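Long-range contacts in ABC transporter periplasmic-binding protein YtfQ (PDB 6HB0), which probably binds a carbohydrate, most likely L-arabinofuranose, in the periplasm and delivers it to an ABC transporter for uptake: residues Tyr259-Pro265 with Thr290-Asp296; Lys119-Asp125 with Val284-Thr290; Pro147-Gln152 with Asn178-Val182. All coordinates share one frame; numbering follows the deposited sequence. Where two conformers were deposited one is given.

Interactions 1 and 3 belong to the same mixed sheet: interaction 3 joins strand 179-186, one of its two outermost strands, to strand 148-154 by parallel bonds and apolar packing, whereas interaction 1 adds the antiparallel strand 292-295 at the other edge and brings acidic side chains and zinc. Interaction 2 adds a short parallel edge strand to the other sheet. It shares T290 with interaction 1 and touches it, their centres about 17 Å apart. Interaction 1 lies nearest the centre of the chain, about 9 Å from it centre to centre, against 14 and 25 Å for interactions 2 and 3, which each include four exposed residues where interaction 1 has one.

Interaction 1: Tyr259-Pro265 with Thr290-Asp296; sequences YIVECNP and TPDEAFD. With ZN (zinc ion), chain F; ZN (zinc ion), chain G.
Strands 259-263 and 292-295 run antiparallel, their axes 4.7 Å apart at closest approach. Paired backbone bonds join I260 to F295 and E262 to E293, the one from E293 N to E262 O being nearly straight at 177°. The non-hydrogen-bonded pair V261-A294 lies between them, and C263-D292 follows E262-E293. Beyond the strand, N264 N still reaches P291 O, and T290 OG1 donates to N264 O at 2.7 Å where the chain passes between the two domains, probably part of the hinge as in relatives of this fold.

The side chains divide between two faces. On that of C263 and D292, a zinc ion is held by C263 SG at 2.3 Å and D292 OD1 at 1.9 Å, with a water and E128 of helix 126-140 completing the site. The sulfur is placed there by its position anti to the C263 backbone N (chi1 -176°). Farther along this face, Y259 OH comes 3.4 Å from A294 CB, while W136 stacks on the Y259 ring.

This pairing forms one edge of the mixed sheet in a type I periplasmic-binding-protein fold, strand 292-295 being the late antiparallel addition to an otherwise parallel sheet.

On the opposite face the side chains of E262 and E293 lie side by side, carboxylate planes 35° apart and OE2 to OE2 4.2 Å; the N264 amide reaches both from one side. N264 ND2 donates to E293 OE2 at 2.9 Å, on the anti side but tilted from the carboxylate plane, and, in a more bent bond, to E262 OE2 at 3.1 Å from above its plane. One NH2 group thus bridges two acids and probably eases their repulsion. E262 OE1 is taken by A244 N. D296, N-cap of helix 297-319, binds a second zinc ion through OD2.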
loop_
_atom_site.group_PDB
_atom_site.type_symbol
_atom_site.label_atom_id
_atom_site.label_comp_id
_atom_site.label_asym_id
_atom_site.label_seq_id
_atom_site.Cartn_x
_atom_site.Cartn_y
_atom_site.Cartn_z
ATOM N N TYR A 259 11.354 0.278 13.051
ATOM C CA TYR A 259 10.030 0.801 12.812
ATOM C C TYR A 259 9.540 0.370 11.427
ATOM O O TYR A 259 10.318 0.364 10.437
ATOM C CB TYR A 259 10.042 2.308 12.924
ATOM C CG TYR A 259 8.691 2.962 13.125
ATOM C CD1 TYR A 259 7.958 2.746 14.294
ATOM C CD2 TYR A 259 8.157 3.802 12.171
ATOM C CE1 TYR A 259 6.710 3.340 14.479
ATOM C CE2 TYR A 259 6.926 4.409 12.360
ATOM C CZ TYR A 259 6.236 4.173 13.536
ATOM O OH TYR A 259 5.044 4.776 13.671
ATOM N N ILE A 260 8.248 0.004 11.367
ATOM C CA ILE A 260 7.577 -0.308 10.122
ATOM C C ILE A 260 6.312 0.525 9.975
ATOM O O ILE A 260 5.581 0.752 10.946
ATOM C CB ILE A 260 7.264 -1.791 10.060
ATOM C CG1 ILE A 260 8.526 -2.589 9.835
ATOM C CG2 ILE A 260 6.280 -2.096 8.918
ATOM C CD1 ILE A 260 8.289 -4.076 10.023
ATOM N N VAL A 261 6.066 1.020 8.767
ATOM C CA VAL A 261 4.839 1.704 8.427
ATOM C C VAL A 261 4.188 1.017 7.245
ATOM O O VAL A 261 4.888 0.411 6.411
ATOM C CB VAL A 261 5.050 3.206 8.082
ATOM C CG1 VAL A 261 5.597 3.936 9.289
ATOM C CG2 VAL A 261 5.977 3.370 6.928
ATOM N N GLU A 262 2.875 1.138 7.128
ATOM C CA GLU A 262 2.159 0.666 5.938
ATOM C C GLU A 262 0.910 1.438 5.810
ATOM O O GLU A 262 0.271 1.722 6.816
ATOM C CB GLU A 262 1.830 -0.814 6.034
ATOM C CG GLU A 262 1.165 -1.337 4.769
ATOM C CD GLU A 262 0.794 -2.803 4.807
ATOM O OE1 GLU A 262 1.645 -3.588 5.246
ATOM O OE2 GLU A 262 -0.332 -3.180 4.344
ATOM N N CYS A 263 0.558 1.821 4.583
ATOM C CA CYS A 263 -0.747 2.326 4.257
ATOM C C CYS A 263 -1.451 1.135 3.595
ATOM O O CYS A 263 -0.991 0.620 2.573
ATOM C CB CYS A 263 -0.695 3.490 3.284
ATOM S SG CYS A 263 -2.317 4.214 2.945
ATOM N N ASN A 264 -2.552 0.698 4.163
ATOM C CA ASN A 264 -3.255 -0.463 3.631
ATOM C C ASN A 264 -3.902 -0.212 2.255
ATOM O O ASN A 264 -4.286 0.880 1.895
ATOM C CB ASN A 264 -4.400 -0.905 4.546
ATOM C CG ASN A 264 -3.963 -1.517 5.837
ATOM O OD1 ASN A 264 -4.749 -1.524 6.769
ATOM N ND2 ASN A 264 -2.778 -2.070 5.905
ATOM N N PRO A 265 -4.041 -1.289 1.484
ATOM C CA PRO A 265 -5.015 -1.207 0.405
ATOM C C PRO A 265 -6.435 -1.192 0.953
ATOM O O PRO A 265 -6.692 -1.308 2.183
ATOM C CB PRO A 265 -4.774 -2.492 -0.376
ATOM C CG PRO A 265 -4.374 -3.454 0.675
ATOM C CD PRO A 265 -3.561 -2.651 1.687
ATOM N N THR A 290 -7.692 4.719 3.176
ATOM C CA THR A 290 -7.550 3.382 3.694
ATOM C C THR A 290 -6.955 3.490 5.096
ATOM O O THR A 290 -6.351 4.485 5.430
ATOM C CB THR A 290 -6.650 2.530 2.807
ATOM O OG1 THR A 290 -5.399 3.192 2.612
ATOM C CG2 THR A 290 -7.313 2.290 1.460
ATOM N N PRO A 291 -7.098 2.443 5.911
ATOM C CA PRO A 291 -6.395 2.425 7.174
ATOM C C PRO A 291 -4.880 2.258 7.096
ATOM O O PRO A 291 -4.339 1.790 6.095
ATOM C CB PRO A 291 -7.009 1.203 7.909
ATOM C CG PRO A 291 -7.925 0.560 6.972
ATOM C CD PRO A 291 -7.831 1.194 5.642
ATOM N N ASP A 292 -4.218 2.586 8.199
ATOM C CA ASP A 292 -2.797 2.486 8.348
ATOM C C ASP A 292 -2.373 1.514 9.408
ATOM O O ASP A 292 -3.136 1.197 10.323
ATOM C CB ASP A 292 -2.264 3.882 8.713
ATOM C CG ASP A 292 -2.411 4.888 7.585
ATOM O OD1 ASP A 292 -2.399 4.465 6.400
ATOM O OD2 ASP A 292 -2.493 6.102 7.880
ATOM N N GLU A 293 -1.128 1.057 9.303
ATOM C CA GLU A 293 -0.461 0.265 10.313
ATOM C C GLU A 293 0.888 0.887 10.602
ATOM O O GLU A 293 1.516 1.524 9.712
ATOM C CB GLU A 293 -0.238 -1.173 9.863
ATOM C CG GLU A 293 -1.534 -1.908 9.549
ATOM C CD GLU A 293 -1.349 -3.345 9.059
ATOM O OE1 GLU A 293 -0.586 -4.097 9.677
ATOM O OE2 GLU A 293 -2.050 -3.743 8.111
ATOM N N ALA A 294 1.368 0.709 11.829
ATOM C CA ALA A 294 2.730 1.134 12.214
ATOM C C ALA A 294 3.134 0.289 13.411
ATOM O O ALA A 294 2.314 0.038 14.262
ATOM C CB ALA A 294 2.763 2.570 12.589
ATOM N N PHE A 295 4.376 -0.157 13.464
ATOM C CA PHE A 295 4.847 -0.923 14.596
ATOM C C PHE A 295 6.254 -0.533 14.956
ATOM O O PHE A 295 7.116 -0.403 14.082
ATOM C CB PHE A 295 4.869 -2.397 14.222
ATOM C CG PHE A 295 3.525 -2.935 13.880
ATOM C CD1 PHE A 295 2.664 -3.332 14.892
ATOM C CD2 PHE A 295 3.087 -3.000 12.551
ATOM C CE1 PHE A 295 1.408 -3.819 14.596
ATOM C CE2 PHE A 295 1.831 -3.487 12.254
ATOM C CZ PHE A 295 0.990 -3.908 13.281
ATOM N N ASP A 296 6.487 -0.333 16.236
ATOM C CA ASP A 296 7.832 -0.422 16.784
ATOM C C ASP A 296 8.056 -1.847 17.280
ATOM O O ASP A 296 7.192 -2.714 17.075
ATOM C CB ASP A 296 8.055 0.656 17.868
ATOM C CG ASP A 296 7.082 0.545 19.042
ATOM O OD1 ASP A 296 6.368 -0.480 19.209
ATOM O OD2 ASP A 296 7.086 1.528 19.809
HETATM ZN ZN ZN F . -2.605 5.495 4.787
HETATM ZN ZN ZN G . 5.535 2.008 21.063
HETATM O O HOH W 1 -4.499 6.204 4.771
HETATM O O HOH W 2 7.269 1.040 22.506
#

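Interaction 2: Lys119-Asp125 with Val284-Thr290; sequences KTFIGAD and VPERVVT
The carboxylate of D125 and the guanidinium of R287 meet with their planes 80° apart, and D125 OD2 stands 3.5 Å from R287 NH2. This is a long salt bridge with the acid oblique to the guanidinium. R287 gets there by running extended from CG to NE, its CG anti to the backbone N (chi1 -177°), which carries the chain along the strand past F121, with CG 3.9 Å from F121 O. The other oxygen, D125 OD1, caps the N-terminus of helix 126-140 by accepting from E128 N.

F121 lies on the same side as R287, its ring turned so that the backbone N of G123 sits over one face near its rim. On the other side I122 CG1 packs against V288 CB at 4.3 Å, and helix 269-279 covers I122 through L274. The I122 side chain also slants across that of T290, CG2 to CG2 4.1 Å.

These residues join strand 120-122 to the short, weakly bonded strand 287-288, the parallel edge of the six-stranded sheet that includes strand 21-26 in this type I binding-protein fold. F121 N donates to E286 O and V288 N to F121 O. T120 supplements them: with its hydroxyl oxygen anti to the T120 N (chi1 -162°), OG1 is turned toward the 284-290 segment and bonds P285 O at 2.7 Å. Past the strand a water bridges G123 O and T290 N.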
loop_
_atom_site.group_PDB
_atom_site.type_symbol
_atom_site.label_atom_id
_atom_site.label_comp_id
_atom_site.label_asym_id
_atom_site.label_seq_id
_atom_site.Cartn_x
_atom_site.Cartn_y
_atom_site.Cartn_z
ATOM N N LYS A 119 -17.587 8.112 -8.694
ATOM C CA LYS A 119 -18.079 8.660 -7.428
ATOM C C LYS A 119 -16.952 8.798 -6.433
ATOM O O LYS A 119 -16.864 9.765 -5.730
ATOM C CB LYS A 119 -19.123 7.710 -6.837
ATOM C CG LYS A 119 -20.424 7.626 -7.605
ATOM C CD LYS A 119 -21.000 8.976 -7.977
ATOM C CE LYS A 119 -22.458 8.843 -8.349
ATOM N NZ LYS A 119 -22.985 10.087 -8.949
ATOM N N THR A 120 -16.087 7.804 -6.369
ATOM C CA THR A 120 -15.031 7.818 -5.387
ATOM C C THR A 120 -13.903 6.901 -5.750
ATOM O O THR A 120 -14.061 5.975 -6.558
ATOM C CB THR A 120 -15.540 7.534 -3.909
ATOM O OG1 THR A 120 -14.531 7.969 -2.997
ATOM C CG2 THR A 120 -15.833 6.096 -3.633
ATOM N N PHE A 121 -12.753 7.227 -5.187
ATOM C CA PHE A 121 -11.536 6.469 -5.329
ATOM C C PHE A 121 -11.114 6.029 -3.935
ATOM O O PHE A 121 -11.069 6.851 -3.027
ATOM C CB PHE A 121 -10.407 7.346 -5.916
ATOM C CG PHE A 121 -9.062 6.718 -5.784
ATOM C CD1 PHE A 121 -8.792 5.517 -6.426
ATOM C CD2 PHE A 121 -8.115 7.256 -4.967
ATOM C CE1 PHE A 121 -7.576 4.897 -6.280
ATOM C CE2 PHE A 121 -6.863 6.639 -4.825
ATOM C CZ PHE A 121 -6.598 5.445 -5.499
ATOM N N ILE A 122 -10.788 4.769 -3.794
ATOM C CA ILE A 122 -10.272 4.177 -2.582
ATOM C C ILE A 122 -8.937 3.514 -2.861
ATOM O O ILE A 122 -8.878 2.520 -3.602
ATOM C CB ILE A 122 -11.190 3.045 -2.037
ATOM C CG1 ILE A 122 -12.658 3.415 -2.072
ATOM C CG2 ILE A 122 -10.790 2.746 -0.609
ATOM C CD1 ILE A 122 -13.522 2.185 -1.949
ATOM N N GLY A 123 -7.860 4.014 -2.269
ATOM C CA GLY A 123 -6.548 3.358 -2.444
ATOM C C GLY A 123 -5.496 3.849 -1.476
ATOM O O GLY A 123 -5.734 4.820 -0.790
ATOM N N ALA A 124 -4.338 3.185 -1.467
ATOM C CA ALA A 124 -3.275 3.514 -0.544
ATOM C C ALA A 124 -2.580 4.789 -0.972
ATOM O O ALA A 124 -2.604 5.141 -2.146
ATOM C CB ALA A 124 -2.265 2.391 -0.450
ATOM N N ASP A 125 -1.993 5.470 0.010
ATOM C CA ASP A 125 -1.216 6.668 -0.189
ATOM C C ASP A 125 0.298 6.443 0.045
ATOM O O ASP A 125 0.783 6.434 1.195
ATOM C CB ASP A 125 -1.709 7.687 0.806
ATOM C CG ASP A 125 -1.182 9.110 0.533
ATOM O OD1 ASP A 125 -0.176 9.293 -0.188
ATOM O OD2 ASP A 125 -1.783 10.043 1.091
ATOM N N VAL A 284 -21.144 10.963 -1.829
ATOM C CA VAL A 284 -19.960 10.468 -1.117
ATOM C C VAL A 284 -18.758 11.319 -1.480
ATOM O O VAL A 284 -18.757 11.951 -2.542
ATOM C CB VAL A 284 -19.694 8.983 -1.451
ATOM C CG1 VAL A 284 -20.895 8.144 -1.069
ATOM C CG2 VAL A 284 -19.433 8.792 -2.933
ATOM N N PRO A 285 -17.741 11.338 -0.615
ATOM C CA PRO A 285 -16.502 12.043 -0.934
ATOM C C PRO A 285 -15.770 11.376 -2.091
ATOM O O PRO A 285 -15.886 10.146 -2.265
ATOM C CB PRO A 285 -15.654 11.924 0.348
ATOM C CG PRO A 285 -16.325 10.911 1.204
ATOM C CD PRO A 285 -17.656 10.589 0.649
ATOM N N GLU A 286 -15.036 12.188 -2.854
ATOM C CA GLU A 286 -14.351 11.732 -4.058
ATOM C C GLU A 286 -13.172 10.833 -3.739
ATOM O O GLU A 286 -12.727 10.080 -4.595
ATOM C CB GLU A 286 -13.939 12.916 -4.942
ATOM C CG GLU A 286 -15.110 13.421 -5.786
ATOM C CD GLU A 286 -14.864 14.769 -6.473
ATOM O OE1 GLU A 286 -14.031 15.555 -5.966
ATOM O OE2 GLU A 286 -15.525 15.047 -7.511
ATOM N N ARG A 287 -12.719 10.865 -2.500
ATOM C CA ARG A 287 -11.671 9.981 -2.030
ATOM C C ARG A 287 -12.055 9.431 -0.653
ATOM O O ARG A 287 -12.625 10.153 0.160
ATOM C CB ARG A 287 -10.357 10.750 -1.935
ATOM C CG ARG A 287 -9.210 9.878 -1.527
ATOM C CD ARG A 287 -7.858 10.503 -1.752
ATOM N NE ARG A 287 -6.922 9.749 -0.906
ATOM C CZ ARG A 287 -6.015 10.268 -0.059
ATOM N NH1 ARG A 287 -5.832 11.582 0.019
ATOM N NH2 ARG A 287 -5.250 9.449 0.683
ATOM N N VAL A 288 -11.802 8.138 -0.413
ATOM C CA VAL A 288 -11.990 7.543 0.891
ATOM C C VAL A 288 -10.650 6.937 1.232
ATOM O O VAL A 288 -10.064 6.256 0.392
ATOM C CB VAL A 288 -13.101 6.464 0.871
ATOM C CG1 VAL A 288 -13.113 5.632 2.135
ATOM C CG2 VAL A 288 -14.453 7.131 0.703
ATOM N N VAL A 289 -10.167 7.206 2.441
ATOM C CA VAL A 289 -8.840 6.788 2.848
ATOM C C VAL A 289 -8.808 5.393 3.365
ATOM O O VAL A 289 -9.776 4.915 3.892
ATOM C CB VAL A 289 -8.283 7.633 4.029
ATOM C CG1 VAL A 289 -8.132 9.053 3.565
ATOM C CG2 VAL A 289 -9.157 7.518 5.294
ATOM N N THR A 290 -7.692 4.719 3.176
ATOM C CA THR A 290 -7.550 3.382 3.694
ATOM C C THR A 290 -6.955 3.490 5.096
ATOM O O THR A 290 -6.351 4.485 5.430
ATOM C CB THR A 290 -6.650 2.530 2.807
ATOM O OG1 THR A 290 -5.399 3.192 2.612
ATOM C CG2 THR A 290 -7.313 2.290 1.460
HETATM O O HOH W 3 -5.437 6.058 1.787
#

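Interaction 3: Pro147-Gln152 with Asn178-Val182; sequences PVNIVQ and NLKIV
Strands 148-152 and 179-182 run parallel with a twist of 42° between their directions, four alternating backbone bonds joining V148 N to N178 O, K180 N to V148 O (close to straight, 173°), I150 N to K180 O and V182 N to I150 O. They are the two strands of a beta-alpha-beta crossover whose connection is helix 160-173, a building unit of the Rossmann-like domains in this family.

On the face turned to the crossover helix, V148 and L179 lie side by side and point the same way, V148 CB meeting L179 CD2 at 3.7 Å. I150 crosses L179 at a slant, and its CD1 comes 4.0 Å from L179 CB. Its CG1 is anti to the carbonyl carbon (chi1 -60°), and the extended second torsion carries CD1 on to L179. F169 and I173 of helix 160-173 and V137 of helix 126-140 pack over this apolar patch, so two helices cover this face. I181 continues the row: its CD1 touches Q152 NE2, while Q152 OE1 is occupied by Q214 NE2.

N149 and K180 point to the other face. N149 and V182 cross at about a right angle, and next to them V151 CG1 meets V182 CG2 at 3.9 Å. The amide of N149 donates through ND2 to Q207 O, and its oxygen is turned instead toward V182, N149 OD1 resting 3.5 Å from V182 CG1.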
loop_
_atom_site.group_PDB
_atom_site.type_symbol
_atom_site.label_atom_id
_atom_site.label_comp_id
_atom_site.label_asym_id
_atom_site.label_seq_id
_atom_site.Cartn_x
_atom_site.Cartn_y
_atom_site.Cartn_z
ATOM N N PRO A 147 25.430 14.863 13.513
ATOM C CA PRO A 147 24.622 14.764 12.307
ATOM C C PRO A 147 23.943 13.390 12.195
ATOM O O PRO A 147 24.487 12.372 12.692
ATOM C CB PRO A 147 25.650 14.956 11.183
ATOM C CG PRO A 147 26.802 15.650 11.813
ATOM C CD PRO A 147 26.855 15.103 13.201
ATOM N N VAL A 148 22.757 13.351 11.576
ATOM C CA VAL A 148 22.070 12.062 11.379
ATOM C C VAL A 148 22.112 11.674 9.901
ATOM O O VAL A 148 21.460 12.289 9.064
ATOM C CB VAL A 148 20.660 12.081 11.943
ATOM C CG1 VAL A 148 19.977 10.728 11.743
ATOM C CG2 VAL A 148 20.726 12.393 13.441
ATOM N N ASN A 149 22.945 10.681 9.602
ATOM C CA ASN A 149 23.147 10.268 8.227
ATOM C C ASN A 149 22.205 9.124 7.866
ATOM O O ASN A 149 22.265 8.044 8.454
ATOM C CB ASN A 149 24.593 9.886 8.009
ATOM C CG ASN A 149 25.536 11.111 8.037
ATOM O OD1 ASN A 149 25.128 12.237 7.936
ATOM N ND2 ASN A 149 26.785 10.849 8.123
ATOM N N ILE A 150 21.342 9.401 6.913
ATOM C CA ILE A 150 20.322 8.463 6.475
ATOM C C ILE A 150 20.759 7.929 5.120
ATOM O O ILE A 150 21.186 8.702 4.272
ATOM C CB ILE A 150 18.976 9.170 6.291
ATOM C CG1 ILE A 150 18.512 9.787 7.612
ATOM C CG2 ILE A 150 17.914 8.183 5.782
ATOM C CD1 ILE A 150 17.373 10.779 7.429
ATOM N N VAL A 151 20.680 6.616 4.934
ATOM C CA VAL A 151 20.765 6.078 3.592
ATOM C C VAL A 151 19.416 5.503 3.198
ATOM O O VAL A 151 18.688 5.004 4.037
ATOM C CB VAL A 151 21.889 5.076 3.440
ATOM C CG1 VAL A 151 23.226 5.749 3.807
ATOM C CG2 VAL A 151 21.638 3.770 4.186
ATOM N N GLN A 152 19.081 5.608 1.919
ATOM C CA GLN A 152 17.789 5.203 1.431
ATOM C C GLN A 152 17.883 4.147 0.360
ATOM O O GLN A 152 18.563 4.312 -0.664
ATOM C CB GLN A 152 17.034 6.426 0.919
ATOM C CG GLN A 152 15.650 6.110 0.352
ATOM C CD GLN A 152 14.727 7.322 0.167
ATOM O OE1 GLN A 152 13.533 7.157 -0.112
ATOM N NE2 GLN A 152 15.278 8.521 0.256
ATOM N N ASN A 178 19.285 18.620 10.560
ATOM C CA ASN A 178 20.326 17.694 10.990
ATOM C C ASN A 178 20.151 16.300 10.368
ATOM O O ASN A 178 21.079 15.503 10.395
ATOM C CB ASN A 178 20.371 17.567 12.513
ATOM C CG ASN A 178 20.872 18.837 13.207
ATOM O OD1 ASN A 178 21.576 19.664 12.615
ATOM N ND2 ASN A 178 20.508 18.990 14.478
ATOM N N LEU A 179 18.964 16.007 9.831
ATOM C CA LEU A 179 18.710 14.744 9.159
ATOM C C LEU A 179 19.105 14.914 7.723
ATOM O O LEU A 179 18.546 15.739 7.010
ATOM C CB LEU A 179 17.233 14.372 9.219
ATOM C CG LEU A 179 16.550 14.350 10.585
ATOM C CD1 LEU A 179 15.246 13.588 10.446
ATOM C CD2 LEU A 179 17.415 13.734 11.641
ATOM N N LYS A 180 20.054 14.125 7.284
ATOM C CA LYS A 180 20.498 14.246 5.904
ATOM C C LYS A 180 20.539 12.900 5.217
ATOM O O LYS A 180 21.106 11.943 5.719
ATOM C CB LYS A 180 21.880 14.889 5.868
ATOM C CG LYS A 180 21.777 16.380 5.594
ATOM C CD LYS A 180 22.915 17.181 6.189
ATOM C CE LYS A 180 22.840 18.607 5.653
ATOM N NZ LYS A 180 23.909 19.421 6.275
ATOM N N ILE A 181 19.954 12.841 4.043
ATOM C CA ILE A 181 20.118 11.673 3.236
ATOM C C ILE A 181 21.486 11.731 2.524
ATOM O O ILE A 181 21.665 12.537 1.633
ATOM C CB ILE A 181 19.002 11.569 2.229
ATOM C CG1 ILE A 181 17.655 11.429 2.978
ATOM C CG2 ILE A 181 19.276 10.373 1.296
ATOM C CD1 ILE A 181 16.471 11.674 2.073
ATOM N N VAL A 182 22.401 10.855 2.910
ATOM C CA VAL A 182 23.775 10.909 2.377
ATOM C C VAL A 182 23.974 9.936 1.221
ATOM O O VAL A 182 24.974 9.989 0.536
ATOM C CB VAL A 182 24.855 10.714 3.480
ATOM C CG1 VAL A 182 24.815 11.877 4.469
ATOM C CG2 VAL A 182 24.725 9.371 4.181
#